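Uroporphyrinogen III synthase (Thermus thermophilus, PDB 1WD7) probably catalyses the cyclisation of hydroxymethylbilane to uroporphyrinogen III, with inversion of ring D, in tetrapyrrole biosynthesis. Local coordinates at residues I193-L198 with D227-W232; G15-E20 with F189-Q194. All blocks are in the same frame, centred on the assembly; numbering follows the deposited sequence.

In the fold
Both contacts use helix 192-201 and lie in the domain built on the parallel sheet that includes strands 10-13, 186-189 and 217-221. Contact 1 is the more buried. It holds the helix against its neighbour 223-231, mainly with aliphatic groups. Contact 2 lies at the start of the same helix, where the loop after strand 10-13 meets the loop after strand 186-189. It is partly buried; polar side chains meet a valine methyl and a glycine, and no hydrogen bond crosses. The centres of the two contacts are about 12 Å apart. F189 joins them: V195, L198 and L229 of contact 1 pack on its ring. A192 also touches A228.

Contact 1: residues I193-L198 with D227-W232; sequences IQVEFL and DALREW
V195 packs on A228 and L229 where two neighbouring helices of a parallel alpha/beta domain lie side by side. Helix 192-201 follows strand 186-189, and helix 223-231 follows the adjacent strand 217-221. The axes of the two segments come within 8.9 Å and run in the same general direction, inclined by 26°. The small A228 allows the close fit: the CB atoms of V195 and A228 are 3.8 Å apart.

V195 has the largest share of the buried surface. Its CG1 stands anti to the backbone N (chi1 176°), which turns both methyls to the other helix. V195 CG1 meets L229 CD2 at 3.6 Å, and V195 CG2 lies 3.9 Å from L229 CG. The two side chains cross at about a right angle. F189, on strand 186-189, packs against both, so the pair also rests on the sheet.

E196 runs past A228 as an extended chain, with E196 OE1 4.0 Å from A228 CB. Its other oxygen, OE2, is hydrogen-bonded to the hydroxyl of Y139, just beyond strand 132-137 of the other sheet. E231 OE2 is 5.0 Å from E196 OE1; these like charges are not in contact.

W232 is the first residue to leave the helix, and its ring also stacks with F199. E196 CG approaches the indole at its edge, 4.4 Å from W232 NE1.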
loop_
_atom_site.group_PDB
_atom_site.type_symbol
_atom_site.label_atom_id
_atom_site.label_comp_id
_atom_site.label_asym_id
_atom_site.label_seq_id
_atom_site.Cartn_x
_atom_site.Cartn_y
_atom_site.Cartn_z
ATOM N N ILE A 193 -2.476 -1.687 0.895
ATOM C CA ILE A 193 -3.290 -1.291 2.064
ATOM C C ILE A 193 -4.201 -2.434 2.534
ATOM O O ILE A 193 -4.537 -2.554 3.731
ATOM C CB ILE A 193 -4.108 -0.021 1.764
ATOM C CG1 ILE A 193 -4.623 0.554 3.125
ATOM C CG2 ILE A 193 -5.243 -0.319 0.794
ATOM C CD1 ILE A 193 -4.969 2.023 3.059
ATOM N N GLN A 194 -4.602 -3.310 1.616
ATOM C CA GLN A 194 -5.438 -4.448 2.001
ATOM C C GLN A 194 -4.641 -5.461 2.855
ATOM O O GLN A 194 -5.157 -6.065 3.805
ATOM C CB GLN A 194 -5.993 -5.145 0.732
ATOM C CG GLN A 194 -6.984 -4.234 0.010
ATOM C CD GLN A 194 -7.234 -4.672 -1.407
ATOM O OE1 GLN A 194 -6.627 -5.617 -1.891
ATOM N NE2 GLN A 194 -8.136 -3.955 -2.094
ATOM N N VAL A 195 -3.375 -5.635 2.496
ATOM C CA VAL A 195 -2.510 -6.559 3.249
ATOM C C VAL A 195 -2.318 -5.952 4.655
ATOM O O VAL A 195 -2.382 -6.657 5.684
ATOM C CB VAL A 195 -1.110 -6.669 2.583
ATOM C CG1 VAL A 195 -0.184 -7.557 3.442
ATOM C CG2 VAL A 195 -1.229 -7.303 1.192
ATOM N N GLU A 196 -2.116 -4.650 4.673
ATOM C CA GLU A 196 -1.869 -3.931 5.946
ATOM C C GLU A 196 -3.087 -3.906 6.836
ATOM O O GLU A 196 -2.992 -4.081 8.049
ATOM C CB GLU A 196 -1.343 -2.547 5.634
ATOM C CG GLU A 196 -0.009 -2.618 4.884
ATOM C CD GLU A 196 0.484 -1.290 4.341
ATOM O OE1 GLU A 196 1.540 -1.315 3.641
ATOM O OE2 GLU A 196 -0.116 -0.233 4.610
ATOM N N PHE A 197 -4.255 -3.713 6.237
ATOM C CA PHE A 197 -5.471 -3.656 7.068
ATOM C C PHE A 197 -5.691 -5.022 7.693
ATOM O O PHE A 197 -6.088 -5.108 8.857
ATOM C CB PHE A 197 -6.703 -3.270 6.222
ATOM C CG PHE A 197 -6.858 -1.782 5.998
ATOM C CD1 PHE A 197 -7.753 -1.313 5.065
ATOM C CD2 PHE A 197 -6.130 -0.857 6.760
ATOM C CE1 PHE A 197 -7.949 0.064 4.865
ATOM C CE2 PHE A 197 -6.308 0.511 6.578
ATOM C CZ PHE A 197 -7.219 0.982 5.627
ATOM N N LEU A 198 -5.431 -6.086 6.941
ATOM C CA LEU A 198 -5.618 -7.428 7.417
ATOM C C LEU A 198 -4.704 -7.751 8.623
ATOM O O LEU A 198 -5.163 -8.165 9.661
ATOM C CB LEU A 198 -5.387 -8.446 6.303
ATOM C CG LEU A 198 -5.336 -9.925 6.749
ATOM C CD1 LEU A 198 -6.669 -10.296 7.456
ATOM C CD2 LEU A 198 -5.094 -10.836 5.576
ATOM N N ASP A 227 5.443 -6.229 -1.529
ATOM C CA ASP A 227 6.321 -5.704 -0.497
ATOM C C ASP A 227 5.609 -5.781 0.873
ATOM O O ASP A 227 6.223 -6.124 1.876
ATOM C CB ASP A 227 6.688 -4.248 -0.758
ATOM C CG ASP A 227 7.853 -4.094 -1.721
ATOM O OD1 ASP A 227 8.099 -2.929 -2.136
ATOM O OD2 ASP A 227 8.501 -5.121 -2.061
ATOM N N ALA A 228 4.314 -5.451 0.892
ATOM C CA ALA A 228 3.576 -5.458 2.145
ATOM C C ALA A 228 3.481 -6.871 2.715
ATOM O O ALA A 228 3.573 -7.078 3.911
ATOM C CB ALA A 228 2.158 -4.866 1.919
ATOM N N LEU A 229 3.288 -7.841 1.841
ATOM C CA LEU A 229 3.213 -9.241 2.278
ATOM C C LEU A 229 4.564 -9.648 2.853
ATOM O O LEU A 229 4.633 -10.259 3.933
ATOM C CB LEU A 229 2.882 -10.162 1.108
ATOM C CG LEU A 229 1.414 -10.124 0.752
ATOM C CD1 LEU A 229 1.189 -10.933 -0.551
ATOM C CD2 LEU A 229 0.585 -10.735 1.890
ATOM N N ARG A 230 5.637 -9.290 2.152
ATOM C CA ARG A 230 6.968 -9.692 2.656
ATOM C C ARG A 230 7.264 -8.987 3.968
ATOM O O ARG A 230 7.873 -9.550 4.879
ATOM C CB ARG A 230 8.042 -9.371 1.616
ATOM C CG ARG A 230 8.031 -10.291 0.438
ATOM C CD ARG A 230 9.229 -10.035 -0.462
ATOM N NE ARG A 230 8.903 -10.259 -1.867
ATOM C CZ ARG A 230 9.784 -10.139 -2.863
ATOM N NH1 ARG A 230 9.395 -10.367 -4.114
ATOM N NH2 ARG A 230 11.052 -9.791 -2.613
ATOM N N GLU A 231 6.812 -7.742 4.088
ATOM C CA GLU A 231 7.046 -6.986 5.315
ATOM C C GLU A 231 6.385 -7.685 6.518
ATOM O O GLU A 231 6.900 -7.663 7.643
ATOM C CB GLU A 231 6.516 -5.574 5.158
ATOM C CG GLU A 231 6.754 -4.685 6.363
ATOM C CD GLU A 231 6.444 -3.216 6.102
ATOM O OE1 GLU A 231 6.498 -2.424 7.056
ATOM O OE2 GLU A 231 6.147 -2.852 4.933
ATOM N N TRP A 232 5.235 -8.306 6.288
ATOM C CA TRP A 232 4.535 -9.007 7.364
ATOM C C TRP A 232 4.955 -10.457 7.448
ATOM O O TRP A 232 4.249 -11.282 8.006
ATOM C CB TRP A 232 3.008 -8.889 7.173
ATOM C CG TRP A 232 2.487 -7.573 7.641
ATOM C CD1 TRP A 232 2.228 -6.453 6.880
ATOM C CD2 TRP A 232 2.199 -7.197 8.992
ATOM N NE1 TRP A 232 1.857 -5.405 7.672
ATOM C CE2 TRP A 232 1.863 -5.805 8.977
ATOM C CE3 TRP A 232 2.303 -7.844 10.235
ATOM C CZ2 TRP A 232 1.470 -5.112 10.139
ATOM C CZ3 TRP A 232 1.923 -7.137 11.407
ATOM C CH2 TRP A 232 1.572 -5.777 11.343
#

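Contact 2: residues G15-E20 with F189-Q194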
loop_
_atom_site.group_PDB
_atom_site.type_symbol
_atom_site.label_atom_id
_atom_site.label_comp_id
_atom_site.label_asym_id
_atom_site.label_seq_id
_atom_site.Cartn_x
_atom_site.Cartn_y
_atom_site.Cartn_z
ATOM N N GLY A 15 -10.413 -7.484 -2.179
ATOM C CA GLY A 15 -10.744 -6.146 -2.679
ATOM C C GLY A 15 -12.224 -5.801 -2.516
ATOM O O GLY A 15 -13.009 -6.620 -2.045
ATOM N N LEU A 16 -12.607 -4.578 -2.877
ATOM C CA LEU A 16 -14.016 -4.143 -2.777
ATOM C C LEU A 16 -14.469 -3.726 -4.164
ATOM O O LEU A 16 -15.615 -3.827 -4.580
ATOM C CB LEU A 16 -14.109 -2.934 -1.869
ATOM C CG LEU A 16 -14.446 -3.262 -0.430
ATOM C CD1 LEU A 16 -14.537 -1.964 0.351
ATOM C CD2 LEU A 16 -15.773 -4.018 -0.368
ATOM N N ARG A 17 -13.465 -3.226 -4.822
ATOM C CA ARG A 17 -13.413 -2.749 -6.151
ATOM C C ARG A 17 -14.125 -3.522 -7.261
ATOM O O ARG A 17 -15.247 -3.244 -7.657
ATOM C CB ARG A 17 -11.955 -2.703 -6.438
ATOM C CG ARG A 17 -11.267 -3.929 -5.872
ATOM C CD ARG A 17 -10.322 -3.518 -4.796
ATOM N NE ARG A 17 -9.233 -2.783 -5.397
ATOM C CZ ARG A 17 -8.590 -1.776 -4.819
ATOM N NH1 ARG A 17 -7.597 -1.168 -5.457
ATOM N NH2 ARG A 17 -8.952 -1.364 -3.613
ATOM N N ARG A 18 -13.479 -4.535 -7.783
ATOM C CA ARG A 18 -13.843 -5.334 -8.904
ATOM C C ARG A 18 -14.280 -6.733 -8.415
ATOM O O ARG A 18 -13.562 -7.751 -8.679
ATOM C CB ARG A 18 -12.717 -5.400 -9.814
ATOM C CG ARG A 18 -12.127 -4.064 -10.289
ATOM C CD ARG A 18 -10.829 -3.554 -9.656
ATOM N NE ARG A 18 -10.993 -2.601 -8.557
ATOM C CZ ARG A 18 -11.438 -1.344 -8.667
ATOM N NH1 ARG A 18 -11.550 -0.562 -7.591
ATOM N NH2 ARG A 18 -11.772 -0.855 -9.853
ATOM N N LYS A 19 -15.370 -6.844 -7.661
ATOM C CA LYS A 19 -15.852 -8.116 -7.169
ATOM C C LYS A 19 -16.485 -8.917 -8.331
ATOM O O LYS A 19 -16.360 -10.145 -8.384
ATOM C CB LYS A 19 -16.919 -7.872 -6.102
ATOM C CG LYS A 19 -16.330 -7.690 -4.720
ATOM C CD LYS A 19 -17.403 -7.465 -3.666
ATOM C CE LYS A 19 -16.796 -7.490 -2.264
ATOM N NZ LYS A 19 -17.527 -6.612 -1.312
ATOM N N GLU A 20 -17.146 -8.217 -9.261
ATOM C CA GLU A 20 -17.808 -8.871 -10.392
ATOM C C GLU A 20 -16.796 -9.483 -11.320
ATOM O O GLU A 20 -16.936 -10.640 -11.748
ATOM C CB GLU A 20 -18.658 -7.864 -11.192
ATOM C CG GLU A 20 -19.935 -7.481 -10.515
ATOM C CD GLU A 20 -20.578 -8.664 -9.838
ATOM O OE1 GLU A 20 -21.096 -8.489 -8.747
ATOM O OE2 GLU A 20 -20.548 -9.783 -10.370
ATOM N N PHE A 189 -4.664 -10.147 -3.054
ATOM C CA PHE A 189 -4.667 -8.790 -2.578
ATOM C C PHE A 189 -4.356 -7.927 -3.773
ATOM O O PHE A 189 -3.388 -8.160 -4.442
ATOM C CB PHE A 189 -3.555 -8.554 -1.522
ATOM C CG PHE A 189 -3.673 -9.410 -0.284
ATOM C CD1 PHE A 189 -3.089 -10.683 -0.265
ATOM C CD2 PHE A 189 -4.312 -8.952 0.825
ATOM C CE1 PHE A 189 -3.153 -11.480 0.899
ATOM C CE2 PHE A 189 -4.388 -9.735 2.004
ATOM C CZ PHE A 189 -3.806 -10.982 2.026
ATOM N N VAL A 190 -5.189 -6.920 -4.052
ATOM C CA VAL A 190 -4.939 -6.059 -5.182
ATOM C C VAL A 190 -4.094 -4.826 -4.768
ATOM O O VAL A 190 -3.426 -4.224 -5.594
ATOM C CB VAL A 190 -6.265 -5.588 -5.776
ATOM C CG1 VAL A 190 -7.144 -6.798 -6.065
ATOM C CG2 VAL A 190 -6.927 -4.647 -4.865
ATOM N N ALA A 191 -4.135 -4.470 -3.497
ATOM C CA ALA A 191 -3.375 -3.310 -3.005
ATOM C C ALA A 191 -2.686 -3.564 -1.645
ATOM O O ALA A 191 -3.191 -4.339 -0.804
ATOM C CB ALA A 191 -4.318 -2.112 -2.891
ATOM N N ALA A 192 -1.545 -2.877 -1.437
ATOM C CA ALA A 192 -0.794 -3.077 -0.208
ATOM C C ALA A 192 -1.627 -2.705 1.036
ATOM O O ALA A 192 -1.524 -3.344 2.095
ATOM C CB ALA A 192 0.476 -2.260 -0.261
ATOM N N ILE A 193 -2.476 -1.687 0.895
ATOM C CA ILE A 193 -3.290 -1.291 2.064
ATOM C C ILE A 193 -4.201 -2.434 2.534
ATOM O O ILE A 193 -4.537 -2.554 3.731
ATOM C CB ILE A 193 -4.108 -0.021 1.764
ATOM C CG1 ILE A 193 -4.623 0.554 3.125
ATOM C CG2 ILE A 193 -5.243 -0.319 0.794
ATOM C CD1 ILE A 193 -4.969 2.023 3.059
ATOM N N GLN A 194 -4.602 -3.310 1.616
ATOM C CA GLN A 194 -5.438 -4.448 2.001
ATOM C C GLN A 194 -4.641 -5.461 2.855
ATOM O O GLN A 194 -5.157 -6.065 3.805
ATOM C CB GLN A 194 -5.993 -5.145 0.732
ATOM C CG GLN A 194 -6.984 -4.234 0.010
ATOM C CD GLN A 194 -7.234 -4.672 -1.407
ATOM O OE1 GLN A 194 -6.627 -5.617 -1.891
ATOM N NE2 GLN A 194 -8.136 -3.955 -2.094
#
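R17 and G15 meet V190 and Q194 where two loops come together at the C-terminal ends of two neighbouring strands. The loops follow strands 10-13 and 186-189 of one parallel sheet. The second leads directly into helix 192-201.

The hydrogen bonds lie within 189-194 and shape the helix start. Q194 OE1 accepts from V190 N at 2.9 Å and from A191 N at 3.2 Å. The first donor is tilted 18° from the carbonyl plane; the second stands well above it. A191 is the N-cap, and the side chain three residues on accepts from its N. The extended chain of Q194 brings its amide back over the turn.

Between the segments there is no hydrogen bond. Q194 NE2 rests 3.5 Å from G15 CA. As modelled, V190 CG2 lies over one face of the R17 guanidinium, but this is doubtful, because R17 NE to V190 CG2 is too short at 3.0 Å. Q194 NE2 approaches the same face, with the guanidinium and amide planes 87° apart. R18 NH1 lies over the opposite face.

R17 NH2 and Q194 NE2 are 3.1 Å apart, an ordinary distance for two nitrogens, but both are donors. R17 NE is buried without a partner in the model. The chemistry implies that two backbone N-H groups hold Q194 OE1, while no hydrogen bond or salt bridge joins the segments and the modelled pose of R17 is doubtful.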